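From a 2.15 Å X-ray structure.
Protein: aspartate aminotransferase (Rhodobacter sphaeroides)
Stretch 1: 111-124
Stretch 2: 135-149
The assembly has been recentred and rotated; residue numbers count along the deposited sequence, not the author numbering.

Stretch 1 (111-124) TQGALFLAVAATVA
Stretch 2, residues 135-149: DYFANRKLVEFFEGE

Two helices running in roughly the same direction pack through an apolar seam, with one hydrogen bond near its N-terminal end, and together the stretches bury 637 Å² of surface. The axes of helix 111-120, which begins earlier in the chain, and helix 137-145 approach to 9.9 Å at a signed crossing angle of -35°. The register is set by CA-CA distances of 8.4 Å for Gln112-Ala138, 8.4 Å for Leu115-Asn139 and 6.8 Å for Val119-Leu142, then 6.3 Å for Ala124-Gly148 beyond the helices, so the backbones draw closer toward their C-terminal ends.

The hydrogen bond runs from Tyr136 OH to Gln112 OE1, 2.5 Å away and near the plane of the ring. Tyr136 (phi/psi -54/140, chi1 t, chi2 71°) precedes the second helix, and its N is held by Asp135 OD1 at 2.7 Å. Gln112 leaves its helix sideways, but chi1 t, chi2 p and chi3 48° carry the amide across; its NE2, bonded elsewhere in the structure, lies 3.5 Å from Ala138 CB.

Leu142 (chi1 m, chi2 t) is the knob of the interface, seated among Gln112, Leu115, Phe116 and Val119. Its CD1 lies 3.5 Å from Leu115 CG and 3.9 Å from Val119 CG2, while its CD2 meets the edge of the Phe116 ring, 3.6 Å from Phe116 CD1. The two methyls thus fill different parts of the pocket. Leu115 (chi1 t, chi2 p) also places CD2 3.5 Å from Tyr136 CE2, joining the polar end to the apolar seam.

Phe146 has the largest covered area, 103 Å². It is the first residue after the helix to leave helical phi/psi (-86/16), although Phe146 N still bonds Leu142 O at 3.1 Å. With chi1 m and chi2 -72°, its ring receives Ala120 CA over one face, 3.9 Å from the centroid and 18° off the normal; Ala120 CB is 3.4 Å from Phe146 CZ. Ala120 thus presents both its CA and its CB to the ring. Phe116 (chi1 t, chi2 72°) meets the same ring obliquely, with centroids 5.4 Å apart and planes at 45°, and Val119 (chi1 t) adds CG1 at 4.0 Å from Phe146 CD2.

Past the helices, Val123 (phi/psi -115/118, chi1 t) sets CG1 4.0 Å from Gly148 CA. Glycine suits this place: an ideal CB on Gly148 would come within 2.8 Å of Val123 CG1, a clash. Glu147, at phi/psi 57/30, makes the turn leading there, and Gly148 N bonds Val143 O at 2.9 Å.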

# COMPACT_ATOMS: atom_id res chain seq x y z
N THR B 111 7.47 -5.89 -1.64
CA THR B 111 7.88 -5.92 -3.02
C THR B 111 6.65 -5.85 -3.93
O THR B 111 6.74 -5.32 -5.07
CB THR B 111 8.75 -7.17 -3.33
OG1 THR B 111 9.94 -7.09 -2.58
CG2 THR B 111 9.12 -7.25 -4.78
N GLN B 112 5.49 -6.34 -3.45
CA GLN B 112 4.22 -6.10 -4.18
C GLN B 112 3.99 -4.61 -4.38
O GLN B 112 3.61 -4.17 -5.46
CB GLN B 112 3.01 -6.73 -3.45
CG GLN B 112 1.70 -6.71 -4.27
CD GLN B 112 1.82 -7.47 -5.60
OE1 GLN B 112 2.32 -8.60 -5.62
NE2 GLN B 112 1.36 -6.86 -6.69
N GLY B 113 4.21 -3.83 -3.30
CA GLY B 113 4.11 -2.36 -3.37
C GLY B 113 4.98 -1.77 -4.47
O GLY B 113 4.51 -0.95 -5.26
N ALA B 114 6.23 -2.24 -4.55
CA ALA B 114 7.14 -1.82 -5.57
C ALA B 114 6.68 -2.21 -6.98
O ALA B 114 6.80 -1.40 -7.93
CB ALA B 114 8.54 -2.36 -5.28
N LEU B 115 6.17 -3.44 -7.11
CA LEU B 115 5.71 -3.94 -8.39
C LEU B 115 4.54 -3.12 -8.93
O LEU B 115 4.56 -2.71 -10.12
CB LEU B 115 5.29 -5.40 -8.24
CG LEU B 115 4.82 -6.15 -9.48
CD1 LEU B 115 5.90 -6.19 -10.58
CD2 LEU B 115 4.35 -7.59 -9.08
N PHE B 116 3.53 -2.88 -8.09
CA PHE B 116 2.43 -2.04 -8.49
C PHE B 116 2.91 -0.70 -9.04
O PHE B 116 2.43 -0.23 -10.08
CB PHE B 116 1.50 -1.75 -7.32
CG PHE B 116 0.32 -0.85 -7.69
CD1 PHE B 116 -0.69 -1.33 -8.46
CD2 PHE B 116 0.28 0.46 -7.30
CE1 PHE B 116 -1.75 -0.53 -8.83
CE2 PHE B 116 -0.78 1.26 -7.65
CZ PHE B 116 -1.80 0.75 -8.41
N LEU B 117 3.74 -0.03 -8.25
CA LEU B 117 4.21 1.32 -8.61
C LEU B 117 5.03 1.29 -9.90
O LEU B 117 4.87 2.15 -10.76
CB LEU B 117 5.06 1.90 -7.46
CG LEU B 117 4.31 2.21 -6.14
CD1 LEU B 117 5.27 2.63 -5.08
CD2 LEU B 117 3.24 3.29 -6.38
N ALA B 118 5.89 0.28 -10.02
CA ALA B 118 6.77 0.13 -11.17
C ALA B 118 5.95 -0.04 -12.46
O ALA B 118 6.25 0.58 -13.49
CB ALA B 118 7.70 -1.04 -10.96
N VAL B 119 4.90 -0.86 -12.41
CA VAL B 119 4.04 -1.03 -13.58
C VAL B 119 3.23 0.27 -13.83
O VAL B 119 3.09 0.71 -14.99
CB VAL B 119 3.10 -2.22 -13.42
CG1 VAL B 119 2.16 -2.34 -14.63
CG2 VAL B 119 3.92 -3.54 -13.20
N ALA B 120 2.73 0.89 -12.75
CA ALA B 120 1.97 2.16 -12.87
C ALA B 120 2.79 3.26 -13.52
O ALA B 120 2.28 4.04 -14.32
CB ALA B 120 1.47 2.62 -11.52
N ALA B 121 4.08 3.31 -13.16
CA ALA B 121 5.02 4.33 -13.69
C ALA B 121 5.53 4.05 -15.12
O ALA B 121 6.18 4.91 -15.72
CB ALA B 121 6.18 4.47 -12.75
N THR B 122 5.24 2.86 -15.67
CA THR B 122 5.80 2.46 -16.95
C THR B 122 4.78 2.03 -18.02
O THR B 122 5.10 2.03 -19.19
CB THR B 122 6.86 1.35 -16.77
OG1 THR B 122 6.26 0.19 -16.17
CG2 THR B 122 8.01 1.83 -15.89
N VAL B 123 3.54 1.69 -17.62
CA VAL B 123 2.55 1.20 -18.57
C VAL B 123 1.35 2.18 -18.68
O VAL B 123 0.68 2.48 -17.71
CB VAL B 123 2.04 -0.19 -18.21
CG1 VAL B 123 1.02 -0.67 -19.25
CG2 VAL B 123 3.23 -1.20 -18.07
N ALA B 124 1.16 2.72 -19.87
CA ALA B 124 -0.01 3.53 -20.16
C ALA B 124 -1.00 2.71 -20.96
O ALA B 124 -0.66 1.67 -21.51
CB ALA B 124 0.40 4.78 -20.96
N ASP B 135 4.55 -16.96 -14.85
CA ASP B 135 5.22 -16.03 -13.97
C ASP B 135 4.24 -15.53 -12.86
O ASP B 135 3.11 -16.02 -12.73
CB ASP B 135 5.81 -14.85 -14.79
CG ASP B 135 7.10 -14.27 -14.18
OD1 ASP B 135 7.21 -14.23 -12.94
OD2 ASP B 135 7.97 -13.78 -14.95
N TYR B 136 4.72 -14.61 -12.06
CA TYR B 136 4.06 -14.20 -10.83
C TYR B 136 2.60 -13.77 -11.10
O TYR B 136 2.31 -13.13 -12.12
CB TYR B 136 4.87 -13.04 -10.23
CG TYR B 136 4.37 -12.50 -8.94
CD1 TYR B 136 4.48 -13.24 -7.76
CD2 TYR B 136 3.90 -11.19 -8.85
CE1 TYR B 136 4.05 -12.73 -6.55
CE2 TYR B 136 3.48 -10.68 -7.65
CZ TYR B 136 3.58 -11.46 -6.49
OH TYR B 136 3.16 -10.96 -5.28
N PHE B 137 1.71 -14.15 -10.18
CA PHE B 137 0.23 -13.98 -10.35
C PHE B 137 -0.18 -12.54 -10.67
O PHE B 137 -1.09 -12.31 -11.47
CB PHE B 137 -0.55 -14.51 -9.10
CG PHE B 137 -0.81 -13.45 -8.03
CD1 PHE B 137 0.18 -13.08 -7.14
CD2 PHE B 137 -2.04 -12.78 -7.98
CE1 PHE B 137 -0.03 -12.03 -6.22
CE2 PHE B 137 -2.26 -11.76 -7.05
CZ PHE B 137 -1.24 -11.39 -6.16
N ALA B 138 0.53 -11.58 -10.09
CA ALA B 138 0.16 -10.16 -10.25
C ALA B 138 0.54 -9.55 -11.63
O ALA B 138 -0.01 -8.55 -12.01
CB ALA B 138 0.77 -9.31 -9.10
N ASN B 139 1.46 -10.18 -12.35
CA ASN B 139 2.09 -9.55 -13.53
C ASN B 139 1.09 -9.26 -14.65
O ASN B 139 0.93 -8.11 -15.06
CB ASN B 139 3.27 -10.41 -14.04
CG ASN B 139 4.47 -10.41 -13.08
OD1 ASN B 139 4.38 -9.88 -11.99
ND2 ASN B 139 5.60 -11.01 -13.50
N ARG B 140 0.37 -10.29 -15.10
CA ARG B 140 -0.72 -10.12 -16.06
C ARG B 140 -1.79 -9.14 -15.57
O ARG B 140 -2.25 -8.25 -16.34
CB ARG B 140 -1.38 -11.46 -16.37
CG ARG B 140 -2.43 -11.38 -17.50
CD ARG B 140 -3.05 -12.70 -17.85
NE ARG B 140 -3.79 -12.57 -19.10
CZ ARG B 140 -4.48 -13.55 -19.71
NH1 ARG B 140 -4.56 -14.77 -19.18
NH2 ARG B 140 -5.08 -13.30 -20.88
N LYS B 141 -2.20 -9.30 -14.31
CA LYS B 141 -3.31 -8.51 -13.76
C LYS B 141 -2.95 -7.03 -13.69
O LYS B 141 -3.80 -6.17 -13.86
CB LYS B 141 -3.71 -9.02 -12.35
CG LYS B 141 -4.36 -10.36 -12.33
CD LYS B 141 -4.73 -10.77 -10.90
CE LYS B 141 -5.55 -12.07 -10.87
N LEU B 142 -1.69 -6.74 -13.38
CA LEU B 142 -1.21 -5.38 -13.36
C LEU B 142 -1.22 -4.74 -14.73
O LEU B 142 -1.74 -3.61 -14.90
CB LEU B 142 0.19 -5.32 -12.77
CG LEU B 142 0.21 -5.39 -11.25
CD1 LEU B 142 1.62 -5.62 -10.80
CD2 LEU B 142 -0.36 -4.11 -10.65
N VAL B 143 -0.68 -5.44 -15.73
CA VAL B 143 -0.68 -4.94 -17.11
C VAL B 143 -2.10 -4.64 -17.57
O VAL B 143 -2.37 -3.58 -18.10
CB VAL B 143 0.01 -5.94 -18.10
CG1 VAL B 143 -0.22 -5.52 -19.49
CG2 VAL B 143 1.56 -6.02 -17.80
N GLU B 144 -3.01 -5.54 -17.27
CA GLU B 144 -4.35 -5.40 -17.76
C GLU B 144 -5.18 -4.34 -16.98
O GLU B 144 -5.98 -3.62 -17.58
CB GLU B 144 -5.04 -6.79 -17.88
CG GLU B 144 -4.53 -7.52 -19.21
CD GLU B 144 -4.91 -9.00 -19.34
OE1 GLU B 144 -5.47 -9.58 -18.38
OE2 GLU B 144 -4.62 -9.58 -20.43
N PHE B 145 -4.87 -4.15 -15.70
CA PHE B 145 -5.48 -3.09 -14.91
C PHE B 145 -5.12 -1.70 -15.43
O PHE B 145 -5.96 -0.80 -15.44
CB PHE B 145 -5.04 -3.18 -13.46
CG PHE B 145 -5.71 -2.16 -12.58
CD1 PHE B 145 -7.07 -2.21 -12.36
CD2 PHE B 145 -4.99 -1.13 -12.00
CE1 PHE B 145 -7.69 -1.27 -11.53
CE2 PHE B 145 -5.62 -0.18 -11.19
CZ PHE B 145 -6.96 -0.25 -10.97
N PHE B 146 -3.88 -1.52 -15.88
CA PHE B 146 -3.49 -0.28 -16.49
C PHE B 146 -3.81 -0.23 -18.03
O PHE B 146 -3.33 0.65 -18.74
CB PHE B 146 -2.03 0.02 -16.15
CG PHE B 146 -1.82 0.42 -14.70
CD1 PHE B 146 -2.24 1.67 -14.23
CD2 PHE B 146 -1.27 -0.45 -13.80
CE1 PHE B 146 -2.10 2.02 -12.89
CE2 PHE B 146 -1.13 -0.11 -12.46
CZ PHE B 146 -1.55 1.13 -12.01
N GLU B 147 -4.66 -1.15 -18.49
CA GLU B 147 -5.13 -1.20 -19.89
C GLU B 147 -4.00 -1.31 -20.92
O GLU B 147 -4.15 -0.90 -22.09
CB GLU B 147 -6.06 -0.02 -20.19
CG GLU B 147 -7.28 0.09 -19.21
CD GLU B 147 -8.36 1.11 -19.70
OE1 GLU B 147 -8.81 1.02 -20.89
OE2 GLU B 147 -8.74 2.00 -18.89
N GLY B 148 -2.89 -1.95 -20.50
CA GLY B 148 -1.85 -2.39 -21.42
C GLY B 148 -2.25 -3.69 -22.08
O GLY B 148 -3.17 -4.37 -21.62
N GLU B 149 -1.54 -4.04 -23.14
CA GLU B 149 -1.75 -5.29 -23.87
C GLU B 149 -0.57 -6.23 -23.57
O GLU B 149 0.57 -5.95 -23.96
CB GLU B 149 -1.81 -5.00 -25.35
CG GLU B 149 -2.13 -6.21 -26.24
CD GLU B 149 -1.89 -5.93 -27.75
OE1 GLU B 149 -1.90 -4.73 -28.17
OE2 GLU B 149 -1.67 -6.90 -28.49